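Local coordinates for protein copper-containing nitrite reductase (Hyphomicrobium denitrificans 1NES1, PDB 6TFO) that probably reduces nitrite to nitric oxide with an electron from cytochrome c, using copper ions bound in its cupredoxin domains, at residues K252-A264 with N274-G286. Numbering follows the deposited sequence.
With CU (copper (II) ion), chain J; CU (copper (II) ion), chain K.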
ATOM      1  N   LYS C 252      26.896 -30.723  42.980  1.00 61.40           N
ATOM      2  CA  LYS C 252      27.603 -30.077  44.118  1.00 64.70           C
ATOM      3  C   LYS C 252      27.680 -28.577  43.832  1.00 58.57           C
ATOM      4  O   LYS C 252      28.078 -28.220  42.726  1.00 53.36           O
ATOM      5  CB  LYS C 252      28.989 -30.700  44.356  1.00 73.65           C
ATOM      6  CG  LYS C 252      29.126 -31.527  45.633  1.00 78.84           C
ATOM      7  CD  LYS C 252      29.818 -32.876  45.447  1.00 84.07           C
ATOM      8  CE  LYS C 252      31.294 -32.783  45.107  1.00 90.21           C
ATOM      9  NZ  LYS C 252      32.161 -32.994  46.297  1.00 96.03           N
ATOM     10  N   ALA C 253      27.260 -27.761  44.796  1.00 56.94           N
ATOM     11  CA  ALA C 253      27.426 -26.294  44.789  1.00 59.28           C
ATOM     12  C   ALA C 253      28.898 -25.968  45.091  1.00 61.62           C
ATOM     13  O   ALA C 253      29.227 -25.754  46.258  1.00 67.98           O
ATOM     14  CB  ALA C 253      26.471 -25.664  45.780  1.00 55.59           C
ATOM     15  N   LEU C 254      29.745 -25.956  44.061  1.00 60.98           N
ATOM     16  CA  LEU C 254      31.218 -25.818  44.189  1.00 60.27           C
ATOM     17  C   LEU C 254      31.615 -24.361  44.416  1.00 61.83           C
ATOM     18  O   LEU C 254      32.730 -24.146  44.895  1.00 68.11           O
ATOM     19  CB  LEU C 254      31.902 -26.324  42.917  1.00 63.98           C
ATOM     20  CG  LEU C 254      31.727 -27.809  42.614  1.00 65.90           C
ATOM     21  CD1 LEU C 254      32.419 -28.187  41.309  1.00 64.67           C
ATOM     22  CD2 LEU C 254      32.240 -28.671  43.765  1.00 69.19           C
ATOM     23  N   VAL C 255      30.796 -23.393  44.021  1.00 58.05           N
ATOM     24  CA  VAL C 255      31.257 -21.973  43.969  1.00 53.02           C
ATOM     25  C   VAL C 255      30.215 -21.077  44.606  1.00 54.07           C
ATOM     26  O   VAL C 255      29.046 -21.159  44.265  1.00 55.51           O
ATOM     27  CB  VAL C 255      31.544 -21.523  42.535  1.00 50.27           C
ATOM     28  CG1 VAL C 255      32.092 -20.106  42.521  1.00 49.55           C
ATOM     29  CG2 VAL C 255      32.476 -22.501  41.823  1.00 49.21           C
ATOM     30  N   PRO C 256      30.602 -20.216  45.569  1.00 54.42           N
ATOM     31  CA  PRO C 256      29.683 -19.235  46.123  1.00 50.47           C
ATOM     32  C   PRO C 256      29.442 -18.135  45.085  1.00 49.45           C
ATOM     33  O   PRO C 256      30.338 -17.832  44.297  1.00 50.48           O
ATOM     34  CB  PRO C 256      30.401 -18.649  47.349  1.00 50.32           C
ATOM     35  CG  PRO C 256      31.657 -19.476  47.512  1.00 49.74           C
ATOM     36  CD  PRO C 256      31.941 -20.110  46.168  1.00 52.10           C
ATOM     37  N   GLY C 257      28.247 -17.559  45.141  1.00 51.27           N
ATOM     38  CA  GLY C 257      27.726 -16.636  44.124  1.00 54.83           C
ATOM     39  C   GLY C 257      26.214 -16.527  44.172  1.00 52.55           C
ATOM     40  O   GLY C 257      25.565 -17.350  44.853  1.00 49.57           O
ATOM     41  N   ILE C 258      25.692 -15.500  43.505  1.00 53.55           N
ATOM     42  CA  ILE C 258      24.236 -15.275  43.290  1.00 50.60           C
ATOM     43  C   ILE C 258      23.973 -15.583  41.805  1.00 48.69           C
ATOM     44  O   ILE C 258      24.451 -14.860  40.922  1.00 44.05           O
ATOM     45  CB  ILE C 258      23.812 -13.874  43.784  1.00 47.46           C
ATOM     46  CG1 ILE C 258      22.313 -13.647  43.586  1.00 48.98           C
ATOM     47  CG2 ILE C 258      24.656 -12.757  43.174  1.00 44.96           C
ATOM     48  CD1 ILE C 258      21.452 -14.603  44.359  1.00 48.32           C
ATOM     49  N   PHE C 259      23.343 -16.720  41.544  1.00 46.59           N
ATOM     50  CA  PHE C 259      23.279 -17.342  40.198  1.00 51.56           C
ATOM     51  C   PHE C 259      21.848 -17.253  39.661  1.00 50.62           C
ATOM     52  O   PHE C 259      20.903 -17.587  40.407  1.00 53.62           O
ATOM     53  CB  PHE C 259      23.769 -18.789  40.281  1.00 54.58           C
ATOM     54  CG  PHE C 259      25.216 -18.904  40.678  1.00 52.82           C
ATOM     55  CD1 PHE C 259      26.222 -18.589  39.777  1.00 47.94           C
ATOM     56  CD2 PHE C 259      25.571 -19.303  41.956  1.00 53.95           C
ATOM     57  CE1 PHE C 259      27.556 -18.688  40.140  1.00 52.58           C
ATOM     58  CE2 PHE C 259      26.905 -19.400  42.321  1.00 52.53           C
ATOM     59  CZ  PHE C 259      27.895 -19.084  41.415  1.00 53.48           C
ATOM     60  N   VAL C 260      21.664 -16.809  38.416  1.00 48.55           N
ATOM     61  CA  VAL C 260      20.330 -16.978  37.772  1.00 47.12           C
ATOM     62  C   VAL C 260      20.270 -18.441  37.329  1.00 44.56           C
ATOM     63  O   VAL C 260      21.323 -18.989  36.933  1.00 42.25           O
ATOM     64  CB  VAL C 260      19.980 -15.969  36.657  1.00 53.52           C
ATOM     65  CG1 VAL C 260      21.009 -14.863  36.463  1.00 51.09           C
ATOM     66  CG2 VAL C 260      19.609 -16.647  35.345  1.00 52.26           C
ATOM     67  N   TYR C 261      19.129 -19.078  37.573  1.00 41.08           N
ATOM     68  CA  TYR C 261      18.734 -20.348  36.917  1.00 43.98           C
ATOM     69  C   TYR C 261      17.557 -20.025  35.982  1.00 47.45           C
ATOM     70  O   TYR C 261      16.835 -19.001  36.215  1.00 43.10           O
ATOM     71  CB  TYR C 261      18.421 -21.433  37.949  1.00 43.25           C
ATOM     72  CG  TYR C 261      17.145 -21.258  38.736  1.00 44.49           C
ATOM     73  CD1 TYR C 261      17.122 -20.532  39.915  1.00 40.56           C
ATOM     74  CD2 TYR C 261      15.954 -21.846  38.317  1.00 45.47           C
ATOM     75  CE1 TYR C 261      15.955 -20.381  40.647  1.00 42.65           C
ATOM     76  CE2 TYR C 261      14.781 -21.705  39.045  1.00 42.08           C
ATOM     77  CZ  TYR C 261      14.784 -20.978  40.223  1.00 42.98           C
ATOM     78  OH  TYR C 261      13.641 -20.819  40.965  1.00 45.69           O
ATOM     79  N   HIS C 262      17.414 -20.817  34.918  1.00 45.48           N
ATOM     80  CA  HIS C 262      16.376 -20.643  33.861  1.00 45.93           C
ATOM     81  C   HIS C 262      16.107 -21.995  33.205  1.00 43.67           C
ATOM     82  O   HIS C 262      16.997 -22.869  33.243  1.00 40.82           O
ATOM     83  CB  HIS C 262      16.772 -19.564  32.836  1.00 42.17           C
ATOM     84  CG  HIS C 262      18.072 -19.784  32.130  1.00 47.34           C
ATOM     85  ND1 HIS C 262      18.224 -20.718  31.112  1.00 48.17           N
ATOM     86  CD2 HIS C 262      19.276 -19.173  32.267  1.00 52.45           C
ATOM     87  CE1 HIS C 262      19.469 -20.699  30.669  1.00 48.76           C
ATOM     88  NE2 HIS C 262      20.146 -19.752  31.375  1.00 52.88           N
ATOM     89  N   CYS C 263      14.935 -22.141  32.600  1.00 43.08           N
ATOM     90  CA  CYS C 263      14.633 -23.263  31.675  1.00 46.90           C
ATOM     91  C   CYS C 263      15.645 -23.245  30.515  1.00 43.36           C
ATOM     92  O   CYS C 263      16.093 -22.156  30.126  1.00 42.61           O
ATOM     93  CB  CYS C 263      13.200 -23.164  31.176  1.00 48.47           C
ATOM     94  SG  CYS C 263      12.703 -24.580  30.165  1.00 53.71           S
ATOM     95  N   ALA C 264      16.040 -24.417  30.023  1.00 43.93           N
ATOM     96  CA  ALA C 264      16.996 -24.573  28.904  1.00 43.30           C
ATOM     97  C   ALA C 264      16.457 -25.618  27.925  1.00 45.68           C
ATOM     98  O   ALA C 264      17.249 -26.449  27.481  1.00 51.32           O
ATOM     99  CB  ALA C 264      18.349 -24.952  29.423  1.00 40.92           C
ATOM    100  N   ASN C 274       8.723 -16.096  28.833  1.00 41.30           N
ATOM    101  CA  ASN C 274       7.416 -16.585  29.349  1.00 41.73           C
ATOM    102  C   ASN C 274       7.435 -16.660  30.873  1.00 41.90           C
ATOM    103  O   ASN C 274       6.333 -16.678  31.448  1.00 37.86           O
ATOM    104  CB  ASN C 274       7.034 -17.916  28.702  1.00 45.97           C
ATOM    105  CG  ASN C 274       6.398 -17.737  27.337  1.00 43.33           C
ATOM    106  OD1 ASN C 274       5.940 -18.705  26.746  1.00 49.49           O
ATOM    107  ND2 ASN C 274       6.389 -16.522  26.822  1.00 36.09           N
ATOM    108  N   GLY C 275       8.625 -16.737  31.486  1.00 44.29           N
ATOM    109  CA  GLY C 275       8.829 -16.449  32.921  1.00 44.05           C
ATOM    110  C   GLY C 275       9.679 -17.472  33.658  1.00 47.56           C
ATOM    111  O   GLY C 275       9.679 -17.407  34.916  1.00 45.71           O
ATOM    112  N   MET C 276      10.397 -18.352  32.943  1.00 47.28           N
ATOM    113  CA  MET C 276      11.132 -19.494  33.553  1.00 48.69           C
ATOM    114  C   MET C 276      12.558 -19.040  33.910  1.00 49.33           C
ATOM    115  O   MET C 276      13.536 -19.481  33.264  1.00 44.95           O
ATOM    116  CB  MET C 276      11.115 -20.728  32.640  1.00 46.37           C
ATOM    117  CG  MET C 276       9.686 -21.169  32.281  1.00 49.00           C
ATOM    118  SD  MET C 276       9.516 -22.876  31.639  1.00 41.81           S
ATOM    119  CE  MET C 276       9.589 -23.768  33.183  1.00 46.05           C
ATOM    120  N   TYR C 277      12.660 -18.191  34.943  1.00 48.54           N
ATOM    121  CA  TYR C 277      13.946 -17.741  35.529  1.00 45.88           C
ATOM    122  C   TYR C 277      13.792 -17.498  37.032  1.00 43.81           C
ATOM    123  O   TYR C 277      12.687 -17.177  37.491  1.00 43.37           O
ATOM    124  CB  TYR C 277      14.460 -16.493  34.801  1.00 47.76           C
ATOM    125  CG  TYR C 277      13.471 -15.365  34.602  1.00 44.63           C
ATOM    126  CD1 TYR C 277      13.317 -14.363  35.554  1.00 47.23           C
ATOM    127  CD2 TYR C 277      12.749 -15.244  33.421  1.00 45.52           C
ATOM    128  CE1 TYR C 277      12.455 -13.290  35.353  1.00 44.78           C
ATOM    129  CE2 TYR C 277      11.884 -14.176  33.202  1.00 43.43           C
ATOM    130  CZ  TYR C 277      11.745 -13.188  34.166  1.00 42.35           C
ATOM    131  OH  TYR C 277      10.901 -12.139  33.963  1.00 35.88           O
ATOM    132  N   GLY C 278      14.901 -17.637  37.768  1.00 45.41           N
ATOM    133  CA  GLY C 278      15.001 -17.432  39.228  1.00 41.56           C
ATOM    134  C   GLY C 278      16.440 -17.291  39.682  1.00 42.22           C
ATOM    135  O   GLY C 278      17.362 -17.325  38.824  1.00 42.27           O
ATOM    136  N   LEU C 279      16.642 -17.140  40.990  1.00 45.50           N
ATOM    137  CA  LEU C 279      17.992 -16.960  41.599  1.00 44.58           C
ATOM    138  C   LEU C 279      18.307 -18.137  42.530  1.00 45.53           C
ATOM    139  O   LEU C 279      17.403 -18.582  43.262  1.00 46.22           O
ATOM    140  CB  LEU C 279      18.030 -15.633  42.358  1.00 42.27           C
ATOM    141  CG  LEU C 279      18.142 -14.368  41.511  1.00 42.20           C
ATOM    142  CD1 LEU C 279      18.222 -13.142  42.403  1.00 47.15           C
ATOM    143  CD2 LEU C 279      19.337 -14.415  40.576  1.00 42.82           C
ATOM    144  N   LEU C 280      19.538 -18.644  42.432  1.00 48.23           N
ATOM    145  CA  LEU C 280      20.215 -19.589  43.365  1.00 50.03           C
ATOM    146  C   LEU C 280      21.346 -18.829  44.065  1.00 47.25           C
ATOM    147  O   LEU C 280      22.308 -18.440  43.353  1.00 44.02           O
ATOM    148  CB  LEU C 280      20.787 -20.775  42.569  1.00 47.62           C
ATOM    149  CG  LEU C 280      21.663 -21.751  43.350  1.00 48.95           C
ATOM    150  CD1 LEU C 280      20.839 -22.434  44.446  1.00 53.44           C
ATOM    151  CD2 LEU C 280      22.309 -22.761  42.419  1.00 45.46           C
ATOM    152  N   LEU C 281      21.214 -18.600  45.375  1.00 46.81           N
ATOM    153  CA  LEU C 281      22.320 -18.121  46.261  1.00 50.70           C
ATOM    154  C   LEU C 281      23.064 -19.338  46.800  1.00 48.48           C
ATOM    155  O   LEU C 281      22.429 -20.150  47.526  1.00 41.42           O
ATOM    156  CB  LEU C 281      21.762 -17.282  47.420  1.00 49.22           C
ATOM    157  CG  LEU C 281      22.792 -16.696  48.383  1.00 46.80           C
ATOM    158  CD1 LEU C 281      23.757 -15.768  47.675  1.00 46.97           C
ATOM    159  CD2 LEU C 281      22.099 -15.955  49.517  1.00 46.12           C
ATOM    160  N   VAL C 282      24.329 -19.488  46.408  1.00 47.15           N
ATOM    161  CA  VAL C 282      25.293 -20.414  47.069  1.00 49.11           C
ATOM    162  C   VAL C 282      26.083 -19.570  48.076  1.00 48.04           C
ATOM    163  O   VAL C 282      26.976 -18.823  47.658  1.00 44.53           O
ATOM    164  CB  VAL C 282      26.179 -21.127  46.036  1.00 47.00           C
ATOM    165  CG1 VAL C 282      27.105 -22.131  46.687  1.00 47.47           C
ATOM    166  CG2 VAL C 282      25.330 -21.812  44.983  1.00 51.03           C
ATOM    167  N   GLU C 283      25.690 -19.614  49.351  1.00 48.72           N
ATOM    168  CA  GLU C 283      26.326 -18.812  50.430  1.00 50.55           C
ATOM    169  C   GLU C 283      27.786 -19.229  50.598  1.00 50.55           C
ATOM    170  O   GLU C 283      28.122 -20.411  50.575  1.00 52.52           O
ATOM    171  CB  GLU C 283      25.583 -18.989  51.748  1.00 51.16           C
ATOM    172  CG  GLU C 283      24.321 -18.151  51.864  1.00 51.29           C
ATOM    173  CD  GLU C 283      23.767 -18.151  53.278  1.00 52.11           C
ATOM    174  OE1 GLU C 283      24.560 -18.395  54.194  1.00 60.20           O
ATOM    175  OE2 GLU C 283      22.562 -17.905  53.467  1.00 51.93           O
ATOM    176  N   PRO C 284      28.717 -18.276  50.795  1.00 55.37           N
ATOM    177  CA  PRO C 284      30.092 -18.628  51.155  1.00 60.49           C
ATOM    178  C   PRO C 284      30.085 -19.189  52.589  1.00 62.80           C
ATOM    179  O   PRO C 284      29.079 -19.020  53.262  1.00 61.42           O
ATOM    180  CB  PRO C 284      30.837 -17.285  51.027  1.00 61.45           C
ATOM    181  CG  PRO C 284      29.777 -16.229  51.304  1.00 55.34           C
ATOM    182  CD  PRO C 284      28.485 -16.822  50.784  1.00 57.05           C
ATOM    183  N   GLU C 285      31.169 -19.828  53.037  1.00 69.52           N
ATOM    184  CA  GLU C 285      31.235 -20.516  54.361  1.00 64.01           C
ATOM    185  C   GLU C 285      30.747 -19.585  55.479  1.00 60.99           C
ATOM    186  O   GLU C 285      29.895 -20.031  56.293  1.00 56.69           O
ATOM    187  CB  GLU C 285      32.647 -21.021  54.640  1.00 70.74           C
ATOM    188  CG  GLU C 285      33.030 -22.216  53.795  1.00 77.96           C
ATOM    189  CD  GLU C 285      34.006 -23.161  54.470  1.00 88.67           C
ATOM    190  OE1 GLU C 285      33.986 -24.353  54.117  1.00 92.56           O
ATOM    191  OE2 GLU C 285      34.758 -22.701  55.364  1.00 91.36           O
ATOM    192  N   GLY C 286      31.193 -18.325  55.488  1.00 52.74           N
ATOM    193  CA  GLY C 286      30.786 -17.338  56.514  1.00 56.59           C
ATOM    194  C   GLY C 286      29.295 -17.018  56.539  1.00 59.27           C
ATOM    195  O   GLY C 286      28.826 -16.504  57.555  1.00 64.02           O
TER
HETATM  196 CU    CU J 501      10.590 -24.344  29.924  1.00 45.57          CU
HETATM  197 CU    CU K 502      22.087 -19.420  31.203  0.70 53.22          CU
HETATM  198  O   HOH W   1      22.899 -20.626  29.721  1.00 56.67           O
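Phe259 N donates to Leu280 O and Leu280 N to Phe259 O, both at 2.7 Å, the shortest rung of an antiparallel cupredoxin ladder formed by strands 257-262 and 277-283, whose end carries ligands of two separate copper ions. The pairs Gly257–Val282 and Tyr261–Gly278 repeat the pattern, with CA-H...O contacts between them; the last rung is Met276 O, which accepts Cys263 N at 3.1 Å and is also approached by the CA-H of His262. Tyr261 illustrates how a glycine can seat an aromatic ring: with CG held between the backbone N and the carbonyl carbon (chi1 71°), the ring folds back over its partner strand. Gly278 CA lies over one face, a CH-pi contact 3.8 Å from the centroid, while Leu280 N meets the ring edge; the hydroxyl bonds to Pro198 O. At the opposite end of the ladder Val282 CG1 lies 3.7 Å from CB of Ala253, the centre of an inverse gamma turn, and Val282 CG2 comes obliquely to Phe259 CE2. On the face carrying Ile258, that side chain's CD1 meets Leu279 CD1. Adjacent residues then serve different metals. His262 NE2 binds a copper ion together with a water, His227 and His419 of a second subunit; its ND1 donates a nearly straight bond (172°) to Cys263 O, which lies in the imidazole plane although ND1 stands above the carbonyl plane. Bond and metal together fix the ring's rotation. Cys263 SG and Met276 SD belong to the other, type 1 site with His222 and His271. Met276 bends at chi3 (79°), and its SD reaches the copper ion at 2.5 Å, against 2.1 Å for Cys263 SG.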